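Local atomic coordinates of putative cathepsin d (Ixodes ricinus, PDB entry 5N7Q), a protein that probably acts as an aspartic endopeptidase of the pepsin-like A1 family, cutting peptide bonds within proteins, and is captured here with the inhibitor pepstatin A. Residues F31-T37 / F121-L127; S39-W43 / T76-G80; L42-K48 / Q103-L109; Y6-L10 / Y19-S23. Where two conformers were deposited one is given. Numbering follows the deposited sequence.

Contact 1: F31-T37 / F121-L127; sequences FQVIFDT and FDGILGL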
# COMPACT_ATOMS: atom_id res chain seq x y z
N PHE A 31 -9.04 -15.76 -4.81
CA PHE A 31 -9.03 -14.35 -5.22
C PHE A 31 -7.62 -13.81 -5.23
O PHE A 31 -6.68 -14.43 -4.70
CB PHE A 31 -9.85 -13.50 -4.25
CG PHE A 31 -11.26 -14.01 -4.07
CD1 PHE A 31 -11.58 -14.98 -3.13
CD2 PHE A 31 -12.27 -13.50 -4.87
CE1 PHE A 31 -12.88 -15.47 -3.04
CE2 PHE A 31 -13.56 -13.97 -4.78
CZ PHE A 31 -13.86 -14.95 -3.86
N GLN A 32 -7.50 -12.65 -5.86
CA GLN A 32 -6.29 -11.82 -5.77
C GLN A 32 -6.65 -10.53 -5.11
O GLN A 32 -7.66 -9.90 -5.45
CB GLN A 32 -5.74 -11.54 -7.16
CG GLN A 32 -5.33 -12.81 -7.90
CD GLN A 32 -4.09 -13.44 -7.33
OE1 GLN A 32 -3.27 -12.76 -6.72
NE2 GLN A 32 -3.94 -14.75 -7.53
N VAL A 33 -5.83 -10.08 -4.17
CA VAL A 33 -6.10 -8.82 -3.45
C VAL A 33 -4.85 -7.99 -3.31
O VAL A 33 -3.76 -8.51 -3.25
CB VAL A 33 -6.69 -9.06 -2.04
CG1 VAL A 33 -8.08 -9.67 -2.15
CG2 VAL A 33 -5.81 -9.95 -1.16
N ILE A 34 -5.04 -6.67 -3.26
CA ILE A 34 -3.96 -5.78 -2.89
C ILE A 34 -3.89 -5.77 -1.35
O ILE A 34 -4.93 -5.62 -0.68
CB ILE A 34 -4.07 -4.41 -3.60
CG1 ILE A 34 -2.92 -3.49 -3.21
CG2 ILE A 34 -5.41 -3.73 -3.36
CD1 ILE A 34 -2.70 -2.39 -4.22
N PHE A 35 -2.68 -5.94 -0.84
CA PHE A 35 -2.41 -5.86 0.59
C PHE A 35 -2.08 -4.42 0.92
O PHE A 35 -1.05 -3.92 0.48
CB PHE A 35 -1.28 -6.81 0.99
CG PHE A 35 -1.71 -8.26 0.95
CD1 PHE A 35 -1.78 -8.96 -0.24
CD2 PHE A 35 -2.13 -8.92 2.11
CE1 PHE A 35 -2.22 -10.26 -0.29
CE2 PHE A 35 -2.55 -10.25 2.07
CZ PHE A 35 -2.61 -10.92 0.86
N ASP A 36 -2.98 -3.76 1.65
CA ASP A 36 -3.03 -2.30 1.72
C ASP A 36 -2.87 -1.81 3.17
O ASP A 36 -3.83 -1.83 3.95
CB ASP A 36 -4.39 -1.80 1.14
CG ASP A 36 -4.59 -0.32 1.27
OD1 ASP A 36 -3.56 0.38 1.33
OD2 ASP A 36 -5.75 0.11 1.23
N THR A 37 -1.67 -1.35 3.52
CA THR A 37 -1.46 -0.80 4.86
C THR A 37 -2.14 0.54 5.12
O THR A 37 -2.07 1.04 6.24
CB THR A 37 0.02 -0.75 5.25
OG1 THR A 37 0.70 0.11 4.34
CG2 THR A 37 0.65 -2.13 5.23
N PHE A 121 -6.58 -7.30 -9.70
CA PHE A 121 -7.00 -7.87 -8.43
C PHE A 121 -8.52 -7.74 -8.28
O PHE A 121 -9.16 -6.91 -8.95
CB PHE A 121 -6.26 -7.21 -7.26
CG PHE A 121 -6.30 -5.71 -7.28
CD1 PHE A 121 -7.38 -5.03 -6.77
CD2 PHE A 121 -5.24 -4.97 -7.84
CE1 PHE A 121 -7.44 -3.64 -6.78
CE2 PHE A 121 -5.29 -3.58 -7.85
CZ PHE A 121 -6.39 -2.91 -7.32
N ASP A 122 -9.05 -8.57 -7.40
CA ASP A 122 -10.50 -8.62 -7.13
C ASP A 122 -10.92 -7.73 -6.01
O ASP A 122 -12.07 -7.31 -5.96
CB ASP A 122 -10.92 -10.04 -6.83
CG ASP A 122 -10.47 -11.01 -7.91
OD1 ASP A 122 -10.81 -10.79 -9.10
OD2 ASP A 122 -9.66 -11.92 -7.62
N GLY A 123 -10.02 -7.44 -5.08
CA GLY A 123 -10.39 -6.63 -3.94
C GLY A 123 -9.19 -6.20 -3.15
O GLY A 123 -8.06 -6.26 -3.62
N ILE A 124 -9.47 -5.71 -1.94
CA ILE A 124 -8.44 -5.10 -1.11
C ILE A 124 -8.46 -5.78 0.26
O ILE A 124 -9.52 -6.07 0.76
CB ILE A 124 -8.68 -3.59 -0.92
CG1 ILE A 124 -8.66 -2.88 -2.29
CG2 ILE A 124 -7.68 -2.99 0.09
CD1 ILE A 124 -8.98 -1.40 -2.28
N LEU A 125 -7.28 -6.04 0.80
CA LEU A 125 -7.13 -6.61 2.14
C LEU A 125 -6.36 -5.59 2.95
O LEU A 125 -5.11 -5.42 2.80
CB LEU A 125 -6.43 -7.98 2.10
CG LEU A 125 -6.42 -8.80 3.41
CD1 LEU A 125 -6.24 -10.29 3.10
CD2 LEU A 125 -5.34 -8.30 4.35
N GLY A 126 -7.08 -4.87 3.80
CA GLY A 126 -6.46 -3.82 4.59
C GLY A 126 -5.65 -4.34 5.77
O GLY A 126 -6.04 -5.28 6.44
N LEU A 127 -4.50 -3.69 6.00
CA LEU A 127 -3.52 -4.03 7.02
C LEU A 127 -3.24 -2.87 7.98
O LEU A 127 -2.27 -2.93 8.78
CB LEU A 127 -2.22 -4.49 6.36
CG LEU A 127 -2.26 -5.81 5.58
CD1 LEU A 127 -0.97 -5.97 4.81
CD2 LEU A 127 -2.47 -6.99 6.54
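Ile34 is the apolar centre of this parallel strand pair: its CG2 lies 3.5 Å from Ile124 CG1 and sits over one face of the Phe121 ring, a CH-pi contact with 4.1 Å from CG2 to the ring centroid. On the opposite face of the sheet Val33 CG2 meets Leu125 CB at 3.9 Å and Phe35 CE2 meets Leu125 CD1 at 3.8 Å. The backbone ladder holds these layers in register, with Ile34 N to Gly123 O 3.1 Å, Leu125 N to Ile34 O 2.8 Å, Asp36 N to Leu125 O 2.9 Å and Leu127 N to Asp36 O 2.8 Å. At the outer end the Asp122 carboxylate replaces a backbone acceptor, OD2 taking Gln32 N at 2.9 Å, while Asp122 N donates to Gln32 O at 2.7 Å. The other end carries Asp36 in the Asp-Thr-Gly motif of pepsin-like enzymes, predicted to be catalytic. Its carboxylate binds Ser39 OG, Gly38 N and the bound inhibitor, and faces Asp227, the second predicted catalytic aspartate. The pair lies in the middle of its sheet: strand 17-24 flanks 29-36, strand 42-45 flanks 123-126, and Phe35 and Leu127 reach strand 170-174.

Contact 2: S39-W43 / T76-G80; sequences SANLW and TIVYG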
# COMPACT_ATOMS: atom_id res chain seq x y z
N SER A 39 -5.53 1.00 4.67
CA SER A 39 -6.92 0.76 4.97
C SER A 39 -7.02 -0.49 5.82
O SER A 39 -6.03 -1.18 5.98
CB SER A 39 -7.75 0.65 3.69
OG SER A 39 -7.49 -0.56 2.99
N ALA A 40 -8.20 -0.72 6.41
CA ALA A 40 -8.36 -1.79 7.42
C ALA A 40 -9.39 -2.87 7.06
O ALA A 40 -9.52 -3.84 7.80
CB ALA A 40 -8.66 -1.21 8.80
N ASN A 41 -10.06 -2.74 5.92
CA ASN A 41 -11.17 -3.64 5.55
C ASN A 41 -10.74 -4.63 4.47
O ASN A 41 -9.92 -4.30 3.59
CB ASN A 41 -12.36 -2.85 5.03
CG ASN A 41 -13.05 -2.08 6.13
OD1 ASN A 41 -12.61 -1.01 6.49
ND2 ASN A 41 -14.12 -2.66 6.70
N LEU A 42 -11.32 -5.83 4.53
CA LEU A 42 -11.25 -6.81 3.46
C LEU A 42 -12.55 -6.76 2.66
O LEU A 42 -13.64 -6.80 3.24
CB LEU A 42 -11.08 -8.22 4.02
CG LEU A 42 -11.12 -9.40 3.05
CD1 LEU A 42 -10.09 -9.38 1.94
CD2 LEU A 42 -11.00 -10.65 3.90
N TRP A 43 -12.45 -6.70 1.34
CA TRP A 43 -13.66 -6.87 0.50
C TRP A 43 -13.33 -7.54 -0.81
O TRP A 43 -12.20 -7.50 -1.28
CB TRP A 43 -14.40 -5.55 0.27
CG TRP A 43 -13.63 -4.51 -0.50
CD1 TRP A 43 -12.85 -3.49 0.04
CD2 TRP A 43 -13.50 -4.40 -1.91
NE1 TRP A 43 -12.27 -2.77 -0.96
CE2 TRP A 43 -12.61 -3.33 -2.17
CE3 TRP A 43 -13.99 -5.15 -2.99
CZ2 TRP A 43 -12.29 -2.93 -3.47
CZ3 TRP A 43 -13.66 -4.74 -4.29
CH2 TRP A 43 -12.80 -3.66 -4.50
N THR A 76 -19.61 1.00 3.29
CA THR A 76 -19.15 1.89 2.23
C THR A 76 -17.76 2.36 2.59
O THR A 76 -17.48 2.73 3.73
CB THR A 76 -20.09 3.09 1.99
OG1 THR A 76 -19.68 3.79 0.81
CG2 THR A 76 -20.15 4.02 3.20
N ILE A 77 -16.87 2.33 1.60
CA ILE A 77 -15.50 2.79 1.83
C ILE A 77 -15.10 3.69 0.70
O ILE A 77 -15.38 3.40 -0.48
CB ILE A 77 -14.47 1.63 1.94
CG1 ILE A 77 -14.99 0.50 2.81
CG2 ILE A 77 -13.14 2.15 2.48
CD1 ILE A 77 -14.13 -0.74 2.82
N VAL A 78 -14.42 4.78 1.07
CA VAL A 78 -13.90 5.74 0.13
C VAL A 78 -12.38 5.68 0.17
O VAL A 78 -11.79 5.82 1.24
CB VAL A 78 -14.39 7.15 0.51
CG1 VAL A 78 -13.92 8.20 -0.49
CG2 VAL A 78 -15.91 7.19 0.56
N TYR A 79 -11.78 5.48 -1.00
CA TYR A 79 -10.33 5.52 -1.15
C TYR A 79 -9.90 6.71 -2.00
O TYR A 79 -10.72 7.36 -2.65
CB TYR A 79 -9.86 4.26 -1.87
CG TYR A 79 -10.20 2.97 -1.16
CD1 TYR A 79 -9.42 2.48 -0.15
CD2 TYR A 79 -11.32 2.24 -1.53
CE1 TYR A 79 -9.74 1.29 0.50
CE2 TYR A 79 -11.67 1.07 -0.89
CZ TYR A 79 -10.88 0.57 0.10
OH TYR A 79 -11.27 -0.59 0.70
N GLY A 80 -8.61 7.00 -1.99
CA GLY A 80 -8.10 8.02 -2.89
C GLY A 80 -8.41 7.74 -4.34
O GLY A 80 -8.70 8.69 -5.09
O HOH W 1 -9.91 -1.66 2.75
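This contact joins the segment just after the Asp-Thr-Gly motif that carries the predicted catalytic Asp36 to the flap, the beta hairpin of strands 69-79 and 82-95 that covers the cleft in pepsin-like proteases. The backbones stay well apart, with 8.5 Å between the CA atoms of Ser39 and Tyr79 and 8.6 Å between those of Asn41 and Ile77, so side chains and one water bridge the gap. Direct polar contact comes from Trp43 NE1, which donates to Tyr79 OH at 2.9 Å; the oxygen lies at the edge of the indole, near its plane. Van der Waals contacts flank this bond. Ile77 CD1 reaches Asn41 CB at 3.5 Å and Trp43 CD1 at 4.1 Å, while Ser39 CB meets the edge of the tyrosine ring, 3.8 Å from Tyr79 CE1. Pepstatin A packs on Ser39, Ile77 and Tyr79 and is hydrogen-bonded to the backbone of Val78 and Gly80, consistent with a flap lowered over the ligand. Water-mediated contact completes the link. Ser39 OG also binds Asp36, so a polar path runs from Tyr79 of the flap through water 1 and Ser39 to the active site: water 1 donates to Ser39 OG at 2.7 Å and to Asn41 O at 2.8 Å, and its oxygen is hydrogen-bonded to Tyr79 OH at 2.7 Å.

Contact 3: L42-K48 / Q103-L109; sequences LWLPSSK and QPLGEAL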
# COMPACT_ATOMS: atom_id res chain seq x y z
N LEU A 42 -11.32 -5.83 4.53
CA LEU A 42 -11.25 -6.81 3.46
C LEU A 42 -12.55 -6.76 2.66
O LEU A 42 -13.64 -6.80 3.24
CB LEU A 42 -11.08 -8.22 4.02
CG LEU A 42 -11.12 -9.40 3.05
CD1 LEU A 42 -10.09 -9.38 1.94
CD2 LEU A 42 -11.00 -10.65 3.90
N TRP A 43 -12.45 -6.70 1.34
CA TRP A 43 -13.66 -6.87 0.50
C TRP A 43 -13.33 -7.54 -0.81
O TRP A 43 -12.20 -7.50 -1.28
CB TRP A 43 -14.40 -5.55 0.27
CG TRP A 43 -13.63 -4.51 -0.50
CD1 TRP A 43 -12.85 -3.49 0.04
CD2 TRP A 43 -13.50 -4.40 -1.91
NE1 TRP A 43 -12.27 -2.77 -0.96
CE2 TRP A 43 -12.61 -3.33 -2.17
CE3 TRP A 43 -13.99 -5.15 -2.99
CZ2 TRP A 43 -12.29 -2.93 -3.47
CZ3 TRP A 43 -13.66 -4.74 -4.29
CH2 TRP A 43 -12.80 -3.66 -4.50
N LEU A 44 -14.35 -8.18 -1.37
CA LEU A 44 -14.29 -8.93 -2.63
C LEU A 44 -15.59 -8.71 -3.39
O LEU A 44 -16.62 -8.40 -2.77
CB LEU A 44 -14.10 -10.42 -2.37
CG LEU A 44 -12.76 -10.82 -1.74
CD1 LEU A 44 -12.84 -12.22 -1.21
CD2 LEU A 44 -11.60 -10.59 -2.70
N PRO A 45 -15.57 -8.89 -4.73
CA PRO A 45 -16.84 -8.78 -5.47
C PRO A 45 -17.82 -9.89 -5.09
O PRO A 45 -17.41 -11.02 -4.91
CB PRO A 45 -16.39 -8.97 -6.94
CG PRO A 45 -14.89 -8.74 -6.93
CD PRO A 45 -14.47 -9.30 -5.61
N SER A 46 -19.10 -9.55 -4.96
CA SER A 46 -20.13 -10.54 -4.57
C SER A 46 -20.68 -11.32 -5.78
O SER A 46 -20.88 -10.74 -6.83
CB SER A 46 -21.30 -9.79 -3.97
OG SER A 46 -22.24 -10.67 -3.43
N SER A 47 -21.02 -12.58 -5.59
CA SER A 47 -21.81 -13.32 -6.59
C SER A 47 -23.21 -12.72 -6.78
O SER A 47 -23.86 -13.01 -7.77
CB SER A 47 -21.96 -14.77 -6.22
OG SER A 47 -22.59 -14.94 -4.97
N LYS A 48 -23.67 -11.91 -5.82
CA LYS A 48 -24.96 -11.20 -5.95
C LYS A 48 -24.87 -10.00 -6.92
O LYS A 48 -25.87 -9.35 -7.19
CB LYS A 48 -25.43 -10.69 -4.59
CG LYS A 48 -26.04 -11.72 -3.65
CD LYS A 48 -25.18 -12.91 -3.36
CE LYS A 48 -25.85 -13.89 -2.41
NZ LYS A 48 -25.01 -15.11 -2.37
N GLN A 103 -13.74 -14.51 9.69
CA GLN A 103 -13.21 -13.25 9.17
C GLN A 103 -14.30 -12.43 8.46
O GLN A 103 -14.83 -12.86 7.43
CB GLN A 103 -12.04 -13.50 8.21
CG GLN A 103 -11.46 -12.24 7.58
CD GLN A 103 -10.95 -11.26 8.63
OE1 GLN A 103 -10.22 -11.68 9.52
NE2 GLN A 103 -11.37 -10.00 8.56
N PRO A 104 -14.63 -11.25 9.00
CA PRO A 104 -15.57 -10.43 8.27
C PRO A 104 -14.98 -9.91 6.97
O PRO A 104 -13.81 -9.57 6.91
CB PRO A 104 -15.86 -9.25 9.21
CG PRO A 104 -15.46 -9.71 10.53
CD PRO A 104 -14.32 -10.67 10.31
N LEU A 105 -15.79 -9.93 5.93
CA LEU A 105 -15.44 -9.36 4.63
C LEU A 105 -16.62 -8.61 4.07
O LEU A 105 -17.80 -8.95 4.32
CB LEU A 105 -14.99 -10.44 3.63
CG LEU A 105 -16.01 -11.48 3.13
CD1 LEU A 105 -15.76 -11.96 1.71
CD2 LEU A 105 -16.09 -12.69 4.04
N GLY A 106 -16.32 -7.62 3.24
CA GLY A 106 -17.34 -6.94 2.47
C GLY A 106 -17.63 -7.66 1.17
O GLY A 106 -16.70 -8.02 0.43
N GLU A 107 -18.91 -7.89 0.88
CA GLU A 107 -19.34 -8.37 -0.42
C GLU A 107 -19.71 -7.15 -1.22
O GLU A 107 -20.75 -6.51 -0.98
CB GLU A 107 -20.55 -9.30 -0.30
CG GLU A 107 -20.31 -10.56 0.50
CD GLU A 107 -21.25 -11.69 0.10
OE1 GLU A 107 -21.51 -11.85 -1.11
OE2 GLU A 107 -21.68 -12.46 0.99
N ALA A 108 -18.88 -6.82 -2.20
CA ALA A 108 -19.05 -5.59 -2.98
C ALA A 108 -20.13 -5.74 -4.05
O ALA A 108 -20.14 -6.72 -4.80
CB ALA A 108 -17.72 -5.23 -3.61
N LEU A 109 -21.05 -4.78 -4.06
CA LEU A 109 -22.08 -4.65 -5.10
C LEU A 109 -21.85 -3.49 -6.04
O LEU A 109 -22.23 -3.60 -7.22
CB LEU A 109 -23.47 -4.51 -4.45
CG LEU A 109 -23.89 -5.62 -3.50
CD1 LEU A 109 -25.26 -5.30 -2.89
CD2 LEU A 109 -23.94 -6.96 -4.20
O HOH W 2 -12.86 -6.82 6.90
O HOH W 3 -22.25 -14.37 -1.99
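A side-chain hydrogen bond stands beside the last rung of this parallel strand pair: Ser46 OG donates to Glu107 OE1 at 2.7 Å and accepts from Lys48 N at 3.0 Å, closing an ST turn as the chain leaves strand 42-45. The pair belongs to the beta-rich N-terminal lobe of the pepsin-like fold. Four backbone hydrogen bonds hold it, Gly106 N to Leu42 O 2.8 Å, Leu44 N to Gly106 O 3.0 Å, Ala108 N to Leu44 O 2.8 Å and Ser46 N to Ala108 O 3.0 Å. At Gly106 the chains draw in to 4.2 Å between its CA and that of Trp43, where a CB would crowd Trp43 CB. Ala108 CB then packs 3.8 Å from Trp43 CE3, and on the other face Leu44 CD1 meets Leu105 CD1 at 4.1 Å. Glu107 OE2 binds Ser89 OG of strand 82-95. Water 3 donates to Glu107 OE1 at 2.8 Å and accepts from Lys48 NZ at 2.9 Å and Ser47 OG at 3.1 Å.

Contact 4: Y6-L10 / Y19-S23; sequences YPEPL and YGPIS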
# COMPACT_ATOMS: atom_id res chain seq x y z
N TYR A 6 4.04 -16.79 7.74
CA TYR A 6 3.27 -17.10 6.52
C TYR A 6 3.70 -16.16 5.40
O TYR A 6 3.32 -14.99 5.41
CB TYR A 6 1.74 -17.00 6.75
CG TYR A 6 1.32 -17.71 8.01
CD1 TYR A 6 1.09 -19.08 8.03
CD2 TYR A 6 1.19 -17.00 9.18
CE1 TYR A 6 0.73 -19.72 9.20
CE2 TYR A 6 0.82 -17.61 10.36
CZ TYR A 6 0.58 -18.97 10.37
OH TYR A 6 0.24 -19.57 11.59
N PRO A 7 4.52 -16.66 4.45
CA PRO A 7 4.94 -15.81 3.33
C PRO A 7 3.86 -15.68 2.28
O PRO A 7 3.38 -16.70 1.77
CB PRO A 7 6.19 -16.52 2.78
CG PRO A 7 6.00 -17.94 3.16
CD PRO A 7 5.19 -17.97 4.41
N GLU A 8 3.47 -14.46 1.96
CA GLU A 8 2.47 -14.21 0.97
C GLU A 8 3.15 -13.61 -0.28
O GLU A 8 3.62 -12.47 -0.25
CB GLU A 8 1.41 -13.26 1.51
CG GLU A 8 0.42 -12.72 0.47
CD GLU A 8 -0.54 -13.73 -0.09
OE1 GLU A 8 -0.52 -14.90 0.36
OE2 GLU A 8 -1.35 -13.35 -0.99
N PRO A 9 3.22 -14.38 -1.37
CA PRO A 9 3.89 -13.88 -2.57
C PRO A 9 3.06 -12.90 -3.34
O PRO A 9 1.86 -13.13 -3.53
CB PRO A 9 4.12 -15.15 -3.39
CG PRO A 9 2.95 -15.99 -3.03
CD PRO A 9 2.69 -15.75 -1.58
N LEU A 10 3.68 -11.83 -3.82
CA LEU A 10 3.02 -10.78 -4.61
C LEU A 10 3.45 -10.76 -6.08
O LEU A 10 4.59 -11.08 -6.42
CB LEU A 10 3.30 -9.40 -4.02
CG LEU A 10 2.99 -9.26 -2.53
CD1 LEU A 10 3.47 -7.90 -2.03
CD2 LEU A 10 1.50 -9.44 -2.27
N TYR A 19 -0.24 -7.35 -5.76
CA TYR A 19 -1.37 -8.13 -5.27
C TYR A 19 -1.01 -9.58 -5.14
O TYR A 19 -0.07 -10.08 -5.79
CB TYR A 19 -2.58 -7.96 -6.20
CG TYR A 19 -2.25 -8.10 -7.65
CD1 TYR A 19 -1.76 -7.01 -8.36
CD2 TYR A 19 -2.45 -9.31 -8.34
CE1 TYR A 19 -1.44 -7.09 -9.69
CE2 TYR A 19 -2.14 -9.39 -9.70
CZ TYR A 19 -1.62 -8.28 -10.35
OH TYR A 19 -1.30 -8.25 -11.69
N GLY A 20 -1.73 -10.27 -4.26
CA GLY A 20 -1.43 -11.68 -3.98
C GLY A 20 -2.67 -12.52 -3.75
O GLY A 20 -3.78 -11.99 -3.54
N PRO A 21 -2.51 -13.82 -3.77
CA PRO A 21 -3.62 -14.73 -3.59
C PRO A 21 -4.13 -14.91 -2.16
O PRO A 21 -3.36 -14.94 -1.21
CB PRO A 21 -3.05 -16.05 -4.11
CG PRO A 21 -1.62 -15.97 -3.74
CD PRO A 21 -1.26 -14.55 -4.05
N ILE A 22 -5.45 -15.05 -2.05
CA ILE A 22 -6.09 -15.48 -0.81
C ILE A 22 -7.20 -16.43 -1.20
O ILE A 22 -7.58 -16.47 -2.35
CB ILE A 22 -6.65 -14.32 0.08
CG1 ILE A 22 -7.83 -13.58 -0.58
CG2 ILE A 22 -5.53 -13.35 0.46
CD1 ILE A 22 -8.56 -12.59 0.33
N SER A 23 -7.70 -17.15 -0.22
CA SER A 23 -8.98 -17.84 -0.42
C SER A 23 -9.93 -17.55 0.68
O SER A 23 -9.54 -17.18 1.81
CB SER A 23 -8.80 -19.36 -0.59
OG SER A 23 -8.52 -20.03 0.62
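Tyr19 begins the contact through its backbone, its CB pointing away from strand 6-10: the carbonyl O receives a CA-H...O contact from Leu10 CA at 3.4 Å. Gly20 follows where the backbones come nearest, its CA 4.6 Å from that of Leu10; its CA is 3.6 Å from Pro9 O. A CB here would clash with Glu8 OE2 and Pro9 O, so the missing side chain permits the close approach. Leu10 CD2 lies 3.9 Å from Gly20 N, which is itself hydrogen-bonded to Val33 on the next strand. Pro21 has no amide hydrogen to offer, and its ring reaches the first strand instead, with CD 3.5 Å from Pro9 O and 3.3 Å from Glu8 OE2. Its carbonyl O comes within 2.6 Å of Glu8 OE2. Beyond it Ile22 is only grazed, CG2 being 4.4 Å from Glu8 OE2: the N-to-C directions of the segments make 130°, some 50° short of antiparallel, and the strands of this beta hairpin splay apart. Strand 6-10 turns to pair with strand 170-174, while 19-23 follows strand 29-36. The buried carboxyl of Glu8, packed also on Phe35 and Phe174, thus fills the opening between the strands; two oxygens so close imply that the acid is probably protonated and donates to Pro21 O.

All four contacts belong to one large mixed sheet. Along the chain contact 4 closes before contact 1 opens, and the segments of contacts 2 and 3 fall between the two strands of contact 1. Contacts 4 and 1 have centres about 9 Å apart and adjoin through strands 17-24 and 29-36; strand 123-126 then passes the sheet on to strand 42-45, shared by contacts 2 and 3, whose centres are about 11 Å apart. Contacts 2 and 4 lie about 19 Å apart between centres, yet Leu42 CD1 still touches Ile22 CD1 at 3.9 Å. Contact 1 thus sits between the N-terminal hairpin and the flap, placing Asp36 where contact 2 reaches it through Ser39, while contact 3 lies farther from the cleft.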